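Catalase (Corynebacterium glutamicum, PDB 4B7H) breaks down hydrogen peroxide to water and oxygen at a buried haem and is inhibited by nitric oxide, which is bound here along with NADPH. Local coordinates at residues P145-M153 / S340-R348; F209-I217 / P223-K231. All coordinates share one frame; numbering follows the deposited sequence.

How the contacts relate
From the N terminus, the chain leaves strand 135-142, runs through loop segment 145-153 on the haem, and comes back to it only 187 residues later, where 340-348 opens helix 343-359; contact 1 closes this long loop. Contact 2 lies wholly within that loop and closes a short one, the hairpin in which 209-217 folds back on 223-231. The two do not cross. They touch where H212 of contact 2 meets D342 and R348 of contact 1, H212 ND1 lying 2.8 Å from D342 OD2, and where T213 meets S340. Together they join the antiparallel sheet to helix 343-359, and both reach the same haem.

Contact 1 (P145-M153 / S340-R348); sequences PTFFLRDGM and SPDRMLQAR. With HEM (protoporphyrin IX containing Fe), chain E.
M344 reaches across from the first turn of helix 343-359 and fits its thioether against the loop 145-153. Its chain turns at chi2 (-79°) and again at chi3 (-77°), a double bend that lays CG and SD along the backbone of L149 to G152 and folds CE back toward the haem. CG lies 3.4 Å from L149 O, a buried carbonyl with no polar partner in the model. CE then meets F147 at the ring edge, close to the ring plane, 3.6 Å from CD2, the two side chains crossing at about a right angle. An unbranched, flexible methionine suits this place because it can follow so curved a surface. The F147 ring is held between F148 CD2, over the centre of one face, and the haem methyl CMC on the other, and the F147 side chain comes within about 4 Å of the bound nitric oxide (nearest atoms).

This is the helix that in catalases carries the proximal tyrosine, here probably Y352, whose OH is hydrogen-bonded to R348 NE. R348 itself spreads its guanidinium over the haem, one face above C3C. D342 caps the start of the helix, OD1 accepting from L345 N at 3.1 Å.

Beside M344, G152 packs its CA 3.9 Å from A347 CB; two small residues let loop and helix come close, with the haem vinyl carbon CBB touching both. A water links G152 N to R343 O. Farther out, R343 extends its chain to D151, whose OD2 stands at the edge of the guanidinium, 3.4 Å from NH1, in a salt bridge whose hydrogen bond is weak, with the planes 78° apart. Both ends have other partners: NH1 also bonds to A442 O, and D151 OD1 to S36 of a second subunit.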
loop_
_atom_site.group_PDB
_atom_site.type_symbol
_atom_site.label_atom_id
_atom_site.label_comp_id
_atom_site.label_asym_id
_atom_site.label_seq_id
_atom_site.Cartn_x
_atom_site.Cartn_y
_atom_site.Cartn_z
ATOM N N PRO A 145 34.184 4.428 -11.807
ATOM C CA PRO A 145 34.813 4.913 -10.575
ATOM C C PRO A 145 34.275 6.279 -10.144
ATOM O O PRO A 145 34.648 6.773 -9.078
ATOM C CB PRO A 145 36.289 5.039 -10.977
ATOM C CG PRO A 145 36.203 5.427 -12.428
ATOM C CD PRO A 145 35.103 4.531 -12.955
ATOM N N THR A 146 33.402 6.874 -10.952
ATOM C CA THR A 146 32.909 8.224 -10.696
ATOM C C THR A 146 31.401 8.297 -10.983
ATOM O O THR A 146 30.761 7.266 -11.171
ATOM C CB THR A 146 33.747 9.264 -11.504
ATOM O OG1 THR A 146 33.390 10.596 -11.127
ATOM C CG2 THR A 146 33.572 9.073 -13.011
ATOM N N PHE A 147 30.822 9.495 -10.987
ATOM C CA PHE A 147 29.396 9.639 -11.289
ATOM C C PHE A 147 29.115 11.063 -11.748
ATOM O O PHE A 147 30.016 11.906 -11.746
ATOM C CB PHE A 147 28.547 9.279 -10.071
ATOM C CG PHE A 147 27.121 8.886 -10.400
ATOM C CD1 PHE A 147 26.857 7.732 -11.122
ATOM C CD2 PHE A 147 26.051 9.646 -9.942
ATOM C CE1 PHE A 147 25.542 7.347 -11.414
ATOM C CE2 PHE A 147 24.736 9.273 -10.228
ATOM C CZ PHE A 147 24.485 8.116 -10.956
ATOM N N PHE A 148 27.859 11.322 -12.112
ATOM C CA PHE A 148 27.467 12.538 -12.816
ATOM C C PHE A 148 27.371 13.789 -11.947
ATOM O O PHE A 148 27.330 14.901 -12.483
ATOM C CB PHE A 148 26.088 12.355 -13.459
ATOM C CG PHE A 148 25.990 11.199 -14.425
ATOM C CD1 PHE A 148 26.247 11.383 -15.780
ATOM C CD2 PHE A 148 25.578 9.942 -13.985
ATOM C CE1 PHE A 148 26.124 10.322 -16.681
ATOM C CE2 PHE A 148 25.452 8.876 -14.883
ATOM C CZ PHE A 148 25.721 9.073 -16.227
ATOM N N LEU A 149 27.273 13.617 -10.627
ATOM C CA LEU A 149 26.909 14.732 -9.745
ATOM C C LEU A 149 27.666 14.668 -8.438
ATOM O O LEU A 149 28.196 13.611 -8.083
ATOM C CB LEU A 149 25.412 14.710 -9.431
ATOM C CG LEU A 149 24.414 14.752 -10.587
ATOM C CD1 LEU A 149 23.034 14.368 -10.076
ATOM C CD2 LEU A 149 24.400 16.130 -11.259
ATOM N N ARG A 150 27.714 15.793 -7.723
ATOM C CA ARG A 150 28.357 15.839 -6.408
ATOM C C ARG A 150 27.412 16.293 -5.298
ATOM O O ARG A 150 27.843 16.573 -4.171
ATOM C CB ARG A 150 29.629 16.709 -6.438
ATOM C CG ARG A 150 29.399 18.183 -6.770
ATOM C CD ARG A 150 30.725 18.952 -6.849
ATOM N NE ARG A 150 31.538 18.519 -7.989
ATOM C CZ ARG A 150 31.692 19.191 -9.132
ATOM N NH1 ARG A 150 31.095 20.366 -9.324
ATOM N NH2 ARG A 150 32.463 18.681 -10.086
ATOM N N ASP A 151 26.119 16.344 -5.592
ATOM C CA ASP A 151 25.162 16.702 -4.556
ATOM C C ASP A 151 23.849 15.980 -4.805
ATOM O O ASP A 151 23.296 16.037 -5.906
ATOM C CB ASP A 151 24.969 18.222 -4.531
ATOM C CG ASP A 151 24.422 18.725 -3.214
ATOM O OD1 ASP A 151 23.419 18.148 -2.746
ATOM O OD2 ASP A 151 24.985 19.698 -2.650
ATOM N N GLY A 152 23.356 15.291 -3.777
ATOM C CA GLY A 152 22.131 14.522 -3.890
ATOM C C GLY A 152 20.907 15.344 -4.227
ATOM O O GLY A 152 19.929 14.812 -4.754
ATOM N N MET A 153 20.951 16.642 -3.933
ATOM C CA MET A 153 19.852 17.532 -4.283
ATOM C C MET A 153 19.546 17.463 -5.788
ATOM O O MET A 153 18.400 17.652 -6.201
ATOM C CB MET A 153 20.193 18.971 -3.886
ATOM C CG MET A 153 19.069 19.971 -4.149
ATOM S SD MET A 153 17.564 19.625 -3.213
ATOM C CE MET A 153 17.995 20.394 -1.651
ATOM N N SER A 340 31.914 9.281 4.542
ATOM C CA SER A 340 32.813 10.402 4.254
ATOM C C SER A 340 31.925 11.604 3.952
ATOM O O SER A 340 30.714 11.436 3.792
ATOM C CB SER A 340 33.694 10.087 3.040
ATOM O OG SER A 340 32.950 10.168 1.833
ATOM N N PRO A 341 32.509 12.815 3.874
ATOM C CA PRO A 341 31.724 14.004 3.500
ATOM C C PRO A 341 31.522 14.147 1.995
ATOM O O PRO A 341 31.724 15.224 1.424
ATOM C CB PRO A 341 32.552 15.180 4.038
ATOM C CG PRO A 341 33.898 14.647 4.318
ATOM C CD PRO A 341 33.824 13.156 4.446
ATOM N N ASP A 342 31.170 13.036 1.366
ATOM C CA ASP A 342 30.671 13.001 -0.000
ATOM C C ASP A 342 29.150 13.171 0.104
ATOM O O ASP A 342 28.454 12.300 0.637
ATOM C CB ASP A 342 31.068 11.655 -0.623
ATOM C CG ASP A 342 30.516 11.444 -2.017
ATOM O OD1 ASP A 342 29.430 11.967 -2.354
ATOM O OD2 ASP A 342 31.173 10.707 -2.781
ATOM N N ARG A 343 28.632 14.298 -0.387
ATOM C CA ARG A 343 27.217 14.618 -0.204
ATOM C C ARG A 343 26.298 13.659 -0.956
ATOM O O ARG A 343 25.152 13.442 -0.545
ATOM C CB ARG A 343 26.919 16.065 -0.608
ATOM C CG ARG A 343 27.711 17.089 0.178
ATOM C CD ARG A 343 27.423 18.484 -0.308
ATOM N NE ARG A 343 28.390 19.415 0.249
ATOM C CZ ARG A 343 28.495 20.679 -0.139
ATOM N NH1 ARG A 343 27.679 21.141 -1.076
ATOM N NH2 ARG A 343 29.416 21.469 0.399
ATOM N N MET A 344 26.781 13.102 -2.065
ATOM C CA MET A 344 26.004 12.100 -2.789
ATOM C C MET A 344 25.828 10.874 -1.906
ATOM O O MET A 344 24.708 10.384 -1.715
ATOM C CB MET A 344 26.690 11.737 -4.105
ATOM C CG MET A 344 26.698 12.877 -5.124
ATOM S SD MET A 344 25.137 13.069 -5.992
ATOM C CE MET A 344 25.285 11.699 -7.132
ATOM N N LEU A 345 26.934 10.390 -1.348
ATOM C CA LEU A 345 26.895 9.250 -0.443
ATOM C C LEU A 345 25.945 9.512 0.724
ATOM O O LEU A 345 25.124 8.658 1.069
ATOM C CB LEU A 345 28.296 8.919 0.068
ATOM C CG LEU A 345 28.379 7.822 1.131
ATOM C CD1 LEU A 345 27.756 6.503 0.632
ATOM C CD2 LEU A 345 29.841 7.656 1.571
ATOM N N GLN A 346 26.022 10.701 1.316
ATOM C CA GLN A 346 25.203 10.986 2.489
ATOM C C GLN A 346 23.707 10.984 2.158
ATOM O O GLN A 346 22.893 10.510 2.947
ATOM C CB GLN A 346 25.673 12.272 3.182
ATOM C CG GLN A 346 27.113 12.128 3.664
ATOM C CD GLN A 346 27.445 12.929 4.906
ATOM O OE1 GLN A 346 26.592 13.607 5.491
ATOM N NE2 GLN A 346 28.707 12.847 5.325
ATOM N N ALA A 347 23.342 11.482 0.981
ATOM C CA ALA A 347 21.958 11.383 0.529
ATOM C C ALA A 347 21.543 9.924 0.296
ATOM O O ALA A 347 20.438 9.521 0.673
ATOM C CB ALA A 347 21.742 12.213 -0.733
ATOM N N ARG A 348 22.422 9.129 -0.318
ATOM C CA ARG A 348 22.145 7.712 -0.536
ATOM C C ARG A 348 21.873 6.959 0.764
ATOM O O ARG A 348 21.018 6.077 0.801
ATOM C CB ARG A 348 23.301 7.043 -1.271
ATOM C CG ARG A 348 23.515 7.555 -2.677
ATOM C CD ARG A 348 24.688 6.839 -3.325
ATOM N NE ARG A 348 24.339 5.465 -3.675
ATOM C CZ ARG A 348 25.195 4.443 -3.693
ATOM N NH1 ARG A 348 26.471 4.622 -3.362
ATOM N NH2 ARG A 348 24.767 3.230 -4.031
HETATM C CHA HEM E . 19.427 2.108 -7.012
HETATM C CHB HEM E . 19.215 6.450 -4.864
HETATM C CHC HEM E . 23.564 7.499 -6.714
HETATM C CHD HEM E . 24.244 2.788 -7.436
HETATM C C1A HEM E . 18.985 3.188 -6.288
HETATM C C2A HEM E . 17.731 3.268 -5.564
HETATM C C3A HEM E . 17.693 4.466 -4.961
HETATM C C4A HEM E . 18.904 5.180 -5.290
HETATM C CMA HEM E . 16.596 5.047 -4.064
HETATM C CAA HEM E . 16.669 2.147 -5.505
HETATM C CBA HEM E . 17.002 1.199 -4.362
HETATM C CGA HEM E . 15.917 0.186 -4.110
HETATM O O1A HEM E . 16.280 -0.974 -3.788
HETATM O O2A HEM E . 14.705 0.506 -4.215
HETATM C C1B HEM E . 20.361 7.137 -5.193
HETATM C C2B HEM E . 20.665 8.505 -4.840
HETATM C C3B HEM E . 21.866 8.798 -5.380
HETATM C C4B HEM E . 22.350 7.616 -6.058
HETATM C CMB HEM E . 19.725 9.411 -4.018
HETATM C CAB HEM E . 22.695 10.095 -5.310
HETATM C CBB HEM E . 22.598 10.948 -4.291
HETATM C C1C HEM E . 24.203 6.288 -6.911
HETATM C C2C HEM E . 25.635 6.042 -6.997
HETATM C C3C HEM E . 25.804 4.723 -7.199
HETATM C C4C HEM E . 24.492 4.113 -7.222
HETATM C CMC HEM E . 26.728 7.135 -6.894
HETATM C CAC HEM E . 27.103 3.890 -7.312
HETATM C CBC HEM E . 28.251 4.251 -6.714
HETATM C C1D HEM E . 23.007 2.205 -7.460
HETATM C C2D HEM E . 22.802 0.834 -7.796
HETATM C C3D HEM E . 21.321 0.606 -7.670
HETATM C C4D HEM E . 20.758 1.862 -7.254
HETATM C CMD HEM E . 23.861 -0.186 -8.212
HETATM C CAD HEM E . 20.613 -0.720 -7.907
HETATM C CBD HEM E . 20.837 -1.609 -6.686
HETATM C CGD HEM E . 20.205 -2.926 -7.024
HETATM O O1D HEM E . 19.205 -3.316 -6.372
HETATM O O2D HEM E . 20.693 -3.588 -7.975
HETATM N NA HEM E . 19.687 4.369 -6.096
HETATM N NB HEM E . 21.401 6.620 -5.936
HETATM N NC HEM E . 23.533 5.082 -7.047
HETATM N ND HEM E . 21.784 2.794 -7.153
HETATM FE FE HEM E . 21.597 4.723 -6.611
HETATM O O HOH W 1 23.174 15.462 -0.895
#

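Contact 2 (F209-I217 / P223-K231); sequences FGSHTFQWI and PVWVKYHFK. With HEM (protoporphyrin IX containing Fe), chain E.
W216 lays one face of its indole over V226, whose CG2 sits 4.0 Å from the centroid of the five-membered ring in a CH-pi contact. W216 NE1 gives its N-H to Y228 OH at 2.9 Å, nearly in the indole plane; that hydroxyl also bonds to Y137. F214 completes the aromatic cluster, its CD2 at the edge of the Y228 ring. A beta-branched valine suits a strand and offers methyl groups to the flat indole face. This is the tight part, an antiparallel hairpin with F214-V226 and W216-V224 as hydrogen-bonded pairs. Across the sheet, Q215, extended beyond CG, sets NE2 over the face of W225, 3.2 Å from CH2, its OE1 hydrogen-bonded to V430 N.

Toward F209 this ladder ends, and a second, short one resumes at F209-H229 with the register shifted by two. Waters enter here: one joins H212 O to Y228 N, another is held by Y228 O. K227 spans the loop between the two ladders, bent at chi4 (-70°), its NZ donating to S211 O and T213 OG1, each at 2.9 Å; T213 OG1 also bonds to P290 O. G210 N then regains Y228 O, and F209 meets H229 obliquely, their planes at 78°.

S211 and H212 touch the haem, while H229 touches NADPH. Strand 270-279 flanks 223-231, strand 337-338 pairs with 214-217, and helix 343-359 packs against H212 and F214 through L345.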
loop_
_atom_site.group_PDB
_atom_site.type_symbol
_atom_site.label_atom_id
_atom_site.label_comp_id
_atom_site.label_asym_id
_atom_site.label_seq_id
_atom_site.Cartn_x
_atom_site.Cartn_y
_atom_site.Cartn_z
ATOM N N PHE A 209 33.042 -0.738 -8.988
ATOM C CA PHE A 209 33.689 0.251 -8.124
ATOM C C PHE A 209 32.720 0.681 -7.044
ATOM O O PHE A 209 31.517 0.747 -7.298
ATOM C CB PHE A 209 34.063 1.509 -8.909
ATOM C CG PHE A 209 34.916 1.253 -10.120
ATOM C CD1 PHE A 209 34.327 0.938 -11.335
ATOM C CD2 PHE A 209 36.303 1.355 -10.058
ATOM C CE1 PHE A 209 35.093 0.712 -12.471
ATOM C CE2 PHE A 209 37.083 1.135 -11.191
ATOM C CZ PHE A 209 36.479 0.805 -12.399
ATOM N N GLY A 210 33.219 1.003 -5.853
ATOM C CA GLY A 210 32.378 1.636 -4.853
ATOM C C GLY A 210 32.093 3.084 -5.219
ATOM O O GLY A 210 31.126 3.684 -4.739
ATOM N N SER A 211 32.961 3.634 -6.068
ATOM C CA SER A 211 32.928 5.023 -6.558
ATOM C C SER A 211 33.242 6.061 -5.474
ATOM O O SER A 211 34.231 6.799 -5.593
ATOM C CB SER A 211 31.621 5.372 -7.289
ATOM O OG SER A 211 31.257 4.380 -8.236
ATOM N N HIS A 212 32.416 6.125 -4.428
ATOM C CA HIS A 212 32.658 7.067 -3.328
ATOM C C HIS A 212 33.903 6.729 -2.534
ATOM O O HIS A 212 34.305 5.572 -2.430
ATOM C CB HIS A 212 31.533 7.040 -2.285
ATOM C CG HIS A 212 30.155 7.197 -2.837
ATOM N ND1 HIS A 212 29.648 8.412 -3.242
ATOM C CD2 HIS A 212 29.159 6.296 -3.018
ATOM C CE1 HIS A 212 28.403 8.253 -3.659
ATOM N NE2 HIS A 212 28.081 6.977 -3.530
ATOM N N THR A 213 34.467 7.753 -1.911
ATOM C CA THR A 213 35.381 7.563 -0.802
ATOM C C THR A 213 34.606 7.063 0.418
ATOM O O THR A 213 33.602 7.664 0.831
ATOM C CB THR A 213 36.057 8.887 -0.501
ATOM O OG1 THR A 213 36.811 9.263 -1.661
ATOM C CG2 THR A 213 36.980 8.785 0.714
ATOM N N PHE A 214 35.066 5.947 0.972
ATOM C CA PHE A 214 34.582 5.446 2.247
ATOM C C PHE A 214 35.697 5.542 3.276
ATOM O O PHE A 214 36.807 6.012 2.975
ATOM C CB PHE A 214 34.124 3.998 2.098
ATOM C CG PHE A 214 32.903 3.852 1.241
ATOM C CD1 PHE A 214 31.638 4.039 1.782
ATOM C CD2 PHE A 214 33.022 3.563 -0.112
ATOM C CE1 PHE A 214 30.502 3.934 0.989
ATOM C CE2 PHE A 214 31.900 3.448 -0.913
ATOM C CZ PHE A 214 30.635 3.631 -0.360
ATOM N N GLN A 215 35.418 5.093 4.494
ATOM C CA GLN A 215 36.446 5.085 5.525
ATOM C C GLN A 215 36.636 3.671 6.068
ATOM O O GLN A 215 35.681 2.907 6.178
ATOM C CB GLN A 215 36.094 6.060 6.652
ATOM C CG GLN A 215 37.273 6.409 7.550
ATOM C CD GLN A 215 36.908 7.451 8.579
ATOM O OE1 GLN A 215 36.306 7.142 9.606
ATOM N NE2 GLN A 215 37.245 8.702 8.298
ATOM N N TRP A 216 37.884 3.322 6.364
ATOM C CA TRP A 216 38.210 2.096 7.073
ATOM C C TRP A 216 38.779 2.506 8.421
ATOM O O TRP A 216 39.561 3.463 8.509
ATOM C CB TRP A 216 39.247 1.278 6.304
ATOM C CG TRP A 216 38.683 0.293 5.321
ATOM C CD1 TRP A 216 37.370 0.118 4.986
ATOM C CD2 TRP A 216 39.424 -0.667 4.555
ATOM N NE1 TRP A 216 37.251 -0.892 4.056
ATOM C CE2 TRP A 216 38.498 -1.392 3.779
ATOM C CE3 TRP A 216 40.787 -0.985 4.455
ATOM C CZ2 TRP A 216 38.889 -2.416 2.911
ATOM C CZ3 TRP A 216 41.177 -1.996 3.596
ATOM C CH2 TRP A 216 40.233 -2.702 2.832
ATOM N N ILE A 217 38.368 1.807 9.471
ATOM C CA ILE A 217 38.893 2.071 10.805
ATOM C C ILE A 217 39.419 0.761 11.384
ATOM O O ILE A 217 38.735 -0.274 11.329
ATOM C CB ILE A 217 37.811 2.669 11.731
ATOM C CG1 ILE A 217 37.180 3.917 11.102
ATOM C CG2 ILE A 217 38.391 3.018 13.081
ATOM C CD1 ILE A 217 36.220 4.648 12.030
ATOM N N PRO A 223 41.600 5.904 11.447
ATOM C CA PRO A 223 40.909 5.887 10.154
ATOM C C PRO A 223 41.845 6.107 8.964
ATOM O O PRO A 223 42.850 6.808 9.081
ATOM C CB PRO A 223 39.972 7.086 10.277
ATOM C CG PRO A 223 40.791 8.084 11.067
ATOM C CD PRO A 223 41.607 7.253 12.047
ATOM N N VAL A 224 41.508 5.490 7.833
ATOM C CA VAL A 224 42.076 5.843 6.538
ATOM C C VAL A 224 40.920 5.980 5.548
ATOM O O VAL A 224 39.856 5.378 5.731
ATOM C CB VAL A 224 43.067 4.777 6.018
ATOM C CG1 VAL A 224 44.341 4.780 6.833
ATOM C CG2 VAL A 224 42.424 3.391 6.011
ATOM N N TRP A 225 41.110 6.780 4.502
ATOM C CA TRP A 225 40.103 6.880 3.454
ATOM C C TRP A 225 40.344 5.792 2.410
ATOM O O TRP A 225 41.497 5.484 2.088
ATOM C CB TRP A 225 40.137 8.262 2.807
ATOM C CG TRP A 225 39.899 9.409 3.766
ATOM C CD1 TRP A 225 40.810 10.362 4.152
ATOM C CD2 TRP A 225 38.675 9.725 4.452
ATOM N NE1 TRP A 225 40.226 11.248 5.029
ATOM C CE2 TRP A 225 38.918 10.876 5.233
ATOM C CE3 TRP A 225 37.398 9.141 4.488
ATOM C CZ2 TRP A 225 37.929 11.461 6.029
ATOM C CZ3 TRP A 225 36.422 9.725 5.276
ATOM C CH2 TRP A 225 36.689 10.872 6.034
ATOM N N VAL A 226 39.276 5.189 1.886
ATOM C CA VAL A 226 39.441 4.125 0.901
ATOM C C VAL A 226 38.482 4.247 -0.281
ATOM O O VAL A 226 37.410 4.844 -0.167
ATOM C CB VAL A 226 39.252 2.713 1.532
ATOM C CG1 VAL A 226 40.235 2.482 2.674
ATOM C CG2 VAL A 226 37.807 2.511 2.002
ATOM N N LYS A 227 38.896 3.691 -1.418
ATOM C CA LYS A 227 38.013 3.458 -2.559
ATOM C C LYS A 227 38.123 2.000 -2.988
ATOM O O LYS A 227 39.222 1.445 -3.080
ATOM C CB LYS A 227 38.342 4.374 -3.743
ATOM C CG LYS A 227 37.947 5.833 -3.535
ATOM C CD LYS A 227 38.161 6.647 -4.807
ATOM C CE LYS A 227 37.820 8.125 -4.607
ATOM N NZ LYS A 227 36.354 8.397 -4.429
ATOM N N TYR A 228 36.978 1.386 -3.252
ATOM C CA TYR A 228 36.921 -0.003 -3.680
ATOM C C TYR A 228 36.970 -0.152 -5.189
ATOM O O TYR A 228 36.271 0.566 -5.913
ATOM C CB TYR A 228 35.621 -0.632 -3.214
ATOM C CG TYR A 228 35.472 -0.805 -1.727
ATOM C CD1 TYR A 228 36.125 -1.839 -1.063
ATOM C CD2 TYR A 228 34.637 0.030 -0.992
ATOM C CE1 TYR A 228 35.969 -2.022 0.298
ATOM C CE2 TYR A 228 34.473 -0.143 0.369
ATOM C CZ TYR A 228 35.139 -1.174 1.009
ATOM O OH TYR A 228 34.965 -1.356 2.361
ATOM N N HIS A 229 37.756 -1.117 -5.642
ATOM C CA HIS A 229 37.861 -1.497 -7.034
ATOM C C HIS A 229 37.708 -2.990 -7.176
ATOM O O HIS A 229 38.382 -3.738 -6.522
ATOM C CB HIS A 229 39.253 -1.048 -7.611
ATOM C CG HIS A 229 39.472 0.441 -7.645
ATOM N ND1 HIS A 229 39.583 1.122 -8.763
ATOM C CD2 HIS A 229 39.651 1.318 -6.631
ATOM C CE1 HIS A 229 39.782 2.371 -8.471
ATOM N NE2 HIS A 229 39.842 2.487 -7.161
ATOM N N PHE A 230 36.780 -3.415 -8.016
ATOM C CA PHE A 230 36.539 -4.827 -8.266
ATOM C C PHE A 230 36.968 -5.114 -9.701
ATOM O O PHE A 230 36.284 -4.722 -10.656
ATOM C CB PHE A 230 35.062 -5.163 -8.023
ATOM C CG PHE A 230 34.553 -4.687 -6.684
ATOM C CD1 PHE A 230 35.086 -5.197 -5.506
ATOM C CD2 PHE A 230 33.560 -3.726 -6.601
ATOM C CE1 PHE A 230 34.630 -4.756 -4.268
ATOM C CE2 PHE A 230 33.100 -3.283 -5.368
ATOM C CZ PHE A 230 33.638 -3.794 -4.203
ATOM N N LYS A 231 38.125 -5.759 -9.853
ATOM C CA LYS A 231 38.767 -5.860 -11.161
ATOM C C LYS A 231 38.424 -7.192 -11.822
ATOM O O LYS A 231 38.773 -8.264 -11.314
ATOM C CB LYS A 231 40.287 -5.667 -11.043
ATOM C CG LYS A 231 40.705 -4.375 -10.325
ATOM C CD LYS A 231 40.253 -3.117 -11.056
ATOM C CE LYS A 231 40.976 -2.946 -12.387
ATOM N NZ LYS A 231 40.630 -1.635 -13.031
HETATM C CHA HEM E . 19.427 2.108 -7.012
HETATM C CHB HEM E . 19.215 6.450 -4.864
HETATM C CHC HEM E . 23.564 7.499 -6.714
HETATM C CHD HEM E . 24.244 2.788 -7.436
HETATM C C1A HEM E . 18.985 3.188 -6.288
HETATM C C2A HEM E . 17.731 3.268 -5.564
HETATM C C3A HEM E . 17.693 4.466 -4.961
HETATM C C4A HEM E . 18.904 5.180 -5.290
HETATM C CMA HEM E . 16.596 5.047 -4.064
HETATM C CAA HEM E . 16.669 2.147 -5.505
HETATM C CBA HEM E . 17.002 1.199 -4.362
HETATM C CGA HEM E . 15.917 0.186 -4.110
HETATM O O1A HEM E . 16.280 -0.974 -3.788
HETATM O O2A HEM E . 14.705 0.506 -4.215
HETATM C C1B HEM E . 20.361 7.137 -5.193
HETATM C C2B HEM E . 20.665 8.505 -4.840
HETATM C C3B HEM E . 21.866 8.798 -5.380
HETATM C C4B HEM E . 22.350 7.616 -6.058
HETATM C CMB HEM E . 19.725 9.411 -4.018
HETATM C CAB HEM E . 22.695 10.095 -5.310
HETATM C CBB HEM E . 22.598 10.948 -4.291
HETATM C C1C HEM E . 24.203 6.288 -6.911
HETATM C C2C HEM E . 25.635 6.042 -6.997
HETATM C C3C HEM E . 25.804 4.723 -7.199
HETATM C C4C HEM E . 24.492 4.113 -7.222
HETATM C CMC HEM E . 26.728 7.135 -6.894
HETATM C CAC HEM E . 27.103 3.890 -7.312
HETATM C CBC HEM E . 28.251 4.251 -6.714
HETATM C C1D HEM E . 23.007 2.205 -7.460
HETATM C C2D HEM E . 22.802 0.834 -7.796
HETATM C C3D HEM E . 21.321 0.606 -7.670
HETATM C C4D HEM E . 20.758 1.862 -7.254
HETATM C CMD HEM E . 23.861 -0.186 -8.212
HETATM C CAD HEM E . 20.613 -0.720 -7.907
HETATM C CBD HEM E . 20.837 -1.609 -6.686
HETATM C CGD HEM E . 20.205 -2.926 -7.024
HETATM O O1D HEM E . 19.205 -3.316 -6.372
HETATM O O2D HEM E . 20.693 -3.588 -7.975
HETATM N NA HEM E . 19.687 4.369 -6.096
HETATM N NB HEM E . 21.401 6.620 -5.936
HETATM N NC HEM E . 23.533 5.082 -7.047
HETATM N ND HEM E . 21.784 2.794 -7.153
HETATM FE FE HEM E . 21.597 4.723 -6.611
HETATM O O HOH W 2 35.810 3.285 -6.242
HETATM O O HOH W 3 34.844 3.169 -3.578
#